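PDB 6U94: RND efflux system, outer membrane lipoprotein, NodT family from Burkholderia mallei, which probably serves as the outer-membrane channel component of an RND-type efflux system. Local coordinates for residues V170-L184 / Y232-L246. Sequence-based numbering, arbitrary orientation.
Sequences VANTYLTLLADRALL and YTRQIAQDENALAVL
Leu-183 lies over one face of the Tyr-232 ring, its CB 3.5 Å from the ring centroid and only 7° off the normal, a CH-pi contact; Gln-235 OE1 sits at the ring's edge, in its plane, and the phenol OH is hydrogen-bonded to Gln-435 NE2 on helix 421-454. The ring of Tyr-174 receives Leu-243 CD2 at its edge and Leu-178 on one face. These residues belong to an antiparallel coiled-coil hairpin of the outer membrane factor fold, helices 156-203 and 211-247, with knobs-into-holes packing; the axes of segments 170-184 and 232-246 approach to 8.8 Å at 163°. At mid-contact the carboxylates of Asp-180 and Asp-239 meet, with Asp-180 OD2 2.7 Å from Asp-239 OD2; Arg-90 forms salt bridges with both, which would partly offset their negative charge. Ile-236, CG1 anti to its carbonyl carbon (chi1 -77°), extends CD1 among Asp-180, Arg-181 and Leu-184, meeting Leu-184 CD2 at 3.7 Å. Leu-177 inserts CD1 between Asp-239 CB and Glu-240 CG. Farther along, Thr-173 is the knob among Asp-239, Ala-242, Leu-243 and Leu-246: its CG2 rests 3.5 Å from Asp-239 O, while OG1, hydrogen-bonded to Glu-169 O, meets Leu-246 CD1 at 3.3 Å.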
loop_
_atom_site.group_PDB
_atom_site.type_symbol
_atom_site.label_atom_id
_atom_site.label_comp_id
_atom_site.label_asym_id
_atom_site.label_seq_id
_atom_site.Cartn_x
_atom_site.Cartn_y
_atom_site.Cartn_z
ATOM N N VAL A 170 2.256 -3.710 9.786
ATOM C CA VAL A 170 3.251 -2.995 10.582
ATOM C C VAL A 170 4.056 -2.052 9.698
ATOM O O VAL A 170 4.349 -0.913 10.084
ATOM C CB VAL A 170 4.164 -3.992 11.321
ATOM C CG1 VAL A 170 5.328 -3.264 11.975
ATOM C CG2 VAL A 170 3.369 -4.774 12.361
ATOM N N ALA A 171 4.417 -2.505 8.495
ATOM C CA ALA A 171 5.221 -1.680 7.599
ATOM C C ALA A 171 4.429 -0.478 7.100
ATOM O O ALA A 171 4.931 0.651 7.100
ATOM C CB ALA A 171 5.727 -2.516 6.423
ATOM N N ASN A 172 3.185 -0.702 6.670
ATOM C CA ASN A 172 2.383 0.404 6.161
ATOM C C ASN A 172 2.053 1.411 7.253
ATOM O O ASN A 172 1.873 2.599 6.962
ATOM C CB ASN A 172 1.097 -0.120 5.524
ATOM C CG ASN A 172 0.319 0.969 4.805
ATOM O OD1 ASN A 172 0.683 1.377 3.701
ATOM N ND2 ASN A 172 -0.758 1.441 5.423
ATOM N N THR A 173 1.970 0.963 8.507
ATOM C CA THR A 173 1.662 1.879 9.601
ATOM C C THR A 173 2.869 2.729 9.980
ATOM O O THR A 173 2.727 3.927 10.249
ATOM C CB THR A 173 1.155 1.097 10.813
ATOM O OG1 THR A 173 0.000 0.342 10.434
ATOM C CG2 THR A 173 0.773 2.037 11.941
ATOM N N TYR A 174 4.061 2.128 10.014
ATOM C CA TYR A 174 5.262 2.896 10.330
ATOM C C TYR A 174 5.628 3.836 9.189
ATOM O O TYR A 174 6.087 4.960 9.426
ATOM C CB TYR A 174 6.421 1.951 10.646
ATOM C CG TYR A 174 7.730 2.649 10.949
ATOM C CD1 TYR A 174 7.898 3.379 12.117
ATOM C CD2 TYR A 174 8.805 2.563 10.070
ATOM C CE1 TYR A 174 9.096 4.012 12.401
ATOM C CE2 TYR A 174 10.006 3.193 10.345
ATOM C CZ TYR A 174 10.147 3.916 11.510
ATOM O OH TYR A 174 11.342 4.543 11.784
ATOM N N LEU A 175 5.429 3.397 7.944
ATOM C CA LEU A 175 5.640 4.287 6.808
ATOM C C LEU A 175 4.638 5.434 6.826
ATOM O O LEU A 175 5.003 6.595 6.606
ATOM C CB LEU A 175 5.548 3.504 5.500
ATOM C CG LEU A 175 6.735 2.577 5.227
ATOM C CD1 LEU A 175 6.540 1.793 3.940
ATOM C CD2 LEU A 175 8.025 3.378 5.180
ATOM N N THR A 176 3.366 5.127 7.096
ATOM C CA THR A 176 2.361 6.178 7.236
ATOM C C THR A 176 2.723 7.138 8.363
ATOM O O THR A 176 2.486 8.347 8.258
ATOM C CB THR A 176 0.981 5.561 7.470
ATOM O OG1 THR A 176 0.581 4.820 6.308
ATOM C CG2 THR A 176 -0.058 6.633 7.760
ATOM N N LEU A 177 3.312 6.620 9.445
ATOM C CA LEU A 177 3.771 7.488 10.525
ATOM C C LEU A 177 4.815 8.480 10.026
ATOM O O LEU A 177 4.705 9.690 10.262
ATOM C CB LEU A 177 4.336 6.645 11.666
ATOM C CG LEU A 177 4.957 7.420 12.828
ATOM C CD1 LEU A 177 3.923 8.311 13.501
ATOM C CD2 LEU A 177 5.586 6.468 13.836
ATOM N N LEU A 178 5.841 7.983 9.333
ATOM C CA LEU A 178 6.889 8.861 8.829
ATOM C C LEU A 178 6.346 9.854 7.811
ATOM O O LEU A 178 6.861 10.973 7.698
ATOM C CB LEU A 178 8.016 8.028 8.221
ATOM C CG LEU A 178 8.652 7.012 9.171
ATOM C CD1 LEU A 178 9.826 6.319 8.507
ATOM C CD2 LEU A 178 9.084 7.683 10.464
ATOM N N ALA A 179 5.305 9.470 7.066
ATOM C CA ALA A 179 4.693 10.401 6.124
ATOM C C ALA A 179 3.928 11.498 6.853
ATOM O O ALA A 179 4.034 12.677 6.498
ATOM C CB ALA A 179 3.776 9.648 5.161
ATOM N N ASP A 180 3.166 11.134 7.885
ATOM C CA ASP A 180 2.401 12.121 8.638
ATOM C C ASP A 180 3.297 13.069 9.423
ATOM O O ASP A 180 2.879 14.198 9.713
ATOM C CB ASP A 180 1.418 11.419 9.576
ATOM C CG ASP A 180 0.131 11.020 8.871
ATOM O OD1 ASP A 180 -0.331 11.789 8.006
ATOM O OD2 ASP A 180 -0.421 9.941 9.178
ATOM N N ARG A 181 4.509 12.643 9.780
ATOM C CA ARG A 181 5.460 13.565 10.394
ATOM C C ARG A 181 5.942 14.596 9.381
ATOM O O ARG A 181 5.990 15.796 9.674
ATOM C CB ARG A 181 6.644 12.797 10.979
ATOM C CG ARG A 181 6.329 11.986 12.221
ATOM C CD ARG A 181 7.581 11.288 12.723
ATOM N NE ARG A 181 7.324 10.459 13.896
ATOM C CZ ARG A 181 8.263 9.776 14.544
ATOM N NH1 ARG A 181 9.522 9.828 14.129
ATOM N NH2 ARG A 181 7.945 9.045 15.605
ATOM N N ALA A 182 6.307 14.139 8.180
ATOM C CA ALA A 182 6.702 15.063 7.123
ATOM C C ALA A 182 5.581 16.044 6.808
ATOM O O ALA A 182 5.832 17.231 6.568
ATOM C CB ALA A 182 7.104 14.285 5.870
ATOM N N LEU A 183 4.335 15.565 6.808
ATOM C CA LEU A 183 3.201 16.455 6.585
ATOM C C LEU A 183 3.068 17.473 7.710
ATOM O O LEU A 183 2.799 18.654 7.459
ATOM C CB LEU A 183 1.921 15.636 6.438
ATOM C CG LEU A 183 1.784 14.903 5.105
ATOM C CD1 LEU A 183 0.714 13.816 5.181
ATOM C CD2 LEU A 183 1.471 15.900 3.999
ATOM N N LEU A 184 3.259 17.038 8.957
ATOM C CA LEU A 184 3.201 17.973 10.077
ATOM C C LEU A 184 4.323 19.000 9.993
ATOM O O LEU A 184 4.099 20.194 10.228
ATOM C CB LEU A 184 3.270 17.215 11.404
ATOM C CG LEU A 184 3.311 18.110 12.644
ATOM C CD1 LEU A 184 2.035 18.934 12.754
ATOM C CD2 LEU A 184 3.545 17.297 13.908
ATOM N N TYR A 232 -2.712 16.802 11.051
ATOM C CA TYR A 232 -1.579 15.887 10.969
ATOM C C TYR A 232 -1.068 15.475 12.344
ATOM O O TYR A 232 -0.550 14.362 12.496
ATOM C CB TYR A 232 -0.457 16.523 10.148
ATOM C CG TYR A 232 -0.827 16.732 8.697
ATOM C CD1 TYR A 232 -1.590 15.794 8.015
ATOM C CD2 TYR A 232 -0.424 17.871 8.010
ATOM C CE1 TYR A 232 -1.935 15.978 6.688
ATOM C CE2 TYR A 232 -0.766 18.063 6.683
ATOM C CZ TYR A 232 -1.521 17.115 6.029
ATOM O OH TYR A 232 -1.863 17.299 4.710
ATOM N N THR A 233 -1.199 16.342 13.353
ATOM C CA THR A 233 -0.867 15.926 14.712
ATOM C C THR A 233 -1.804 14.823 15.185
ATOM O O THR A 233 -1.384 13.900 15.893
ATOM C CB THR A 233 -0.924 17.117 15.670
ATOM O OG1 THR A 233 -1.857 18.086 15.180
ATOM C CG2 THR A 233 0.450 17.758 15.821
ATOM N N ARG A 234 -3.079 14.897 14.796
ATOM C CA ARG A 234 -4.026 13.853 15.169
ATOM C C ARG A 234 -3.751 12.563 14.406
ATOM O O ARG A 234 -3.871 11.466 14.966
ATOM C CB ARG A 234 -5.457 14.331 14.927
ATOM N N GLN A 235 -3.376 12.670 13.128
ATOM C CA GLN A 235 -3.073 11.475 12.348
ATOM C C GLN A 235 -1.800 10.802 12.846
ATOM O O GLN A 235 -1.695 9.570 12.827
ATOM C CB GLN A 235 -2.959 11.826 10.865
ATOM C CG GLN A 235 -4.277 12.257 10.232
ATOM C CD GLN A 235 -4.166 12.485 8.735
ATOM O OE1 GLN A 235 -3.083 12.393 8.156
ATOM N NE2 GLN A 235 -5.294 12.781 8.099
ATOM N N ILE A 236 -0.824 11.593 13.299
ATOM C CA ILE A 236 0.362 11.025 13.935
ATOM C C ILE A 236 -0.033 10.224 15.167
ATOM O O ILE A 236 0.496 9.133 15.415
ATOM C CB ILE A 236 1.368 12.139 14.282
ATOM C CG1 ILE A 236 2.109 12.601 13.025
ATOM C CG2 ILE A 236 2.352 11.676 15.350
ATOM C CD1 ILE A 236 3.094 13.722 13.283
ATOM N N ALA A 237 -0.974 10.749 15.956
ATOM C CA ALA A 237 -1.435 10.034 17.142
ATOM C C ALA A 237 -2.081 8.704 16.770
ATOM O O ALA A 237 -1.837 7.683 17.424
ATOM C CB ALA A 237 -2.412 10.906 17.930
ATOM N N GLN A 238 -2.901 8.694 15.716
ATOM C CA GLN A 238 -3.546 7.457 15.287
ATOM C C GLN A 238 -2.522 6.434 14.810
ATOM O O GLN A 238 -2.637 5.242 15.120
ATOM C CB GLN A 238 -4.558 7.750 14.180
ATOM C CG GLN A 238 -5.680 8.696 14.573
ATOM C CD GLN A 238 -6.490 9.150 13.374
ATOM O OE1 GLN A 238 -6.089 8.945 12.228
ATOM N NE2 GLN A 238 -7.637 9.769 13.632
ATOM N N ASP A 239 -1.521 6.879 14.046
ATOM C CA ASP A 239 -0.481 5.970 13.574
ATOM C C ASP A 239 0.234 5.300 14.739
ATOM O O ASP A 239 0.474 4.085 14.718
ATOM C CB ASP A 239 0.529 6.725 12.708
ATOM C CG ASP A 239 -0.101 7.356 11.483
ATOM O OD1 ASP A 239 -1.302 7.128 11.226
ATOM O OD2 ASP A 239 0.615 8.088 10.775
ATOM N N GLU A 240 0.584 6.078 15.764
ATOM C CA GLU A 240 1.307 5.520 16.899
ATOM C C GLU A 240 0.432 4.571 17.712
ATOM O O GLU A 240 0.938 3.588 18.267
ATOM C CB GLU A 240 1.846 6.650 17.776
ATOM C CG GLU A 240 2.838 7.549 17.055
ATOM C CD GLU A 240 3.322 8.705 17.911
ATOM O OE1 GLU A 240 2.599 9.103 18.850
ATOM O OE2 GLU A 240 4.434 9.212 17.645
ATOM N N ASN A 241 -0.874 4.843 17.793
ATOM C CA ASN A 241 -1.780 3.921 18.470
ATOM C C ASN A 241 -1.857 2.591 17.731
ATOM O O ASN A 241 -1.679 1.523 18.329
ATOM C CB ASN A 241 -3.173 4.542 18.597
ATOM C CG ASN A 241 -3.465 5.037 19.998
ATOM O OD1 ASN A 241 -2.557 5.416 20.738
ATOM N ND2 ASN A 241 -4.739 5.027 20.375
ATOM N N ALA A 242 -2.123 2.639 16.422
ATOM C CA ALA A 242 -2.213 1.416 15.634
ATOM C C ALA A 242 -0.894 0.658 15.643
ATOM O O ALA A 242 -0.880 -0.580 15.661
ATOM C CB ALA A 242 -2.635 1.744 14.200
ATOM N N LEU A 243 0.227 1.383 15.637
ATOM C CA LEU A 243 1.529 0.729 15.677
ATOM C C LEU A 243 1.725 -0.018 16.990
ATOM O O LEU A 243 2.269 -1.129 17.007
ATOM C CB LEU A 243 2.637 1.759 15.467
ATOM C CG LEU A 243 4.014 1.233 15.064
ATOM C CD1 LEU A 243 3.903 0.332 13.847
ATOM C CD2 LEU A 243 4.958 2.391 14.783
ATOM N N ALA A 244 1.281 0.576 18.101
ATOM C CA ALA A 244 1.374 -0.101 19.390
ATOM C C ALA A 244 0.500 -1.349 19.419
ATOM O O ALA A 244 0.900 -2.379 19.970
ATOM C CB ALA A 244 0.985 0.856 20.516
ATOM N N VAL A 245 -0.694 -1.276 18.826
ATOM C CA VAL A 245 -1.564 -2.445 18.754
ATOM C C VAL A 245 -0.920 -3.538 17.912
ATOM O O VAL A 245 -0.977 -4.725 18.259
ATOM C CB VAL A 245 -2.947 -2.049 18.201
ATOM C CG1 VAL A 245 -3.811 -3.285 17.983
ATOM C CG2 VAL A 245 -3.636 -1.071 19.137
ATOM N N LEU A 246 -0.290 -3.155 16.799
ATOM C CA LEU A 246 0.242 -4.145 15.868
ATOM C C LEU A 246 1.421 -4.903 16.464
ATOM O O LEU A 246 1.585 -6.102 16.208
ATOM C CB LEU A 246 0.647 -3.472 14.559
ATOM C CG LEU A 246 -0.507 -3.121 13.622
ATOM C CD1 LEU A 246 0.003 -2.355 12.412
ATOM C CD2 LEU A 246 -1.242 -4.382 13.196
#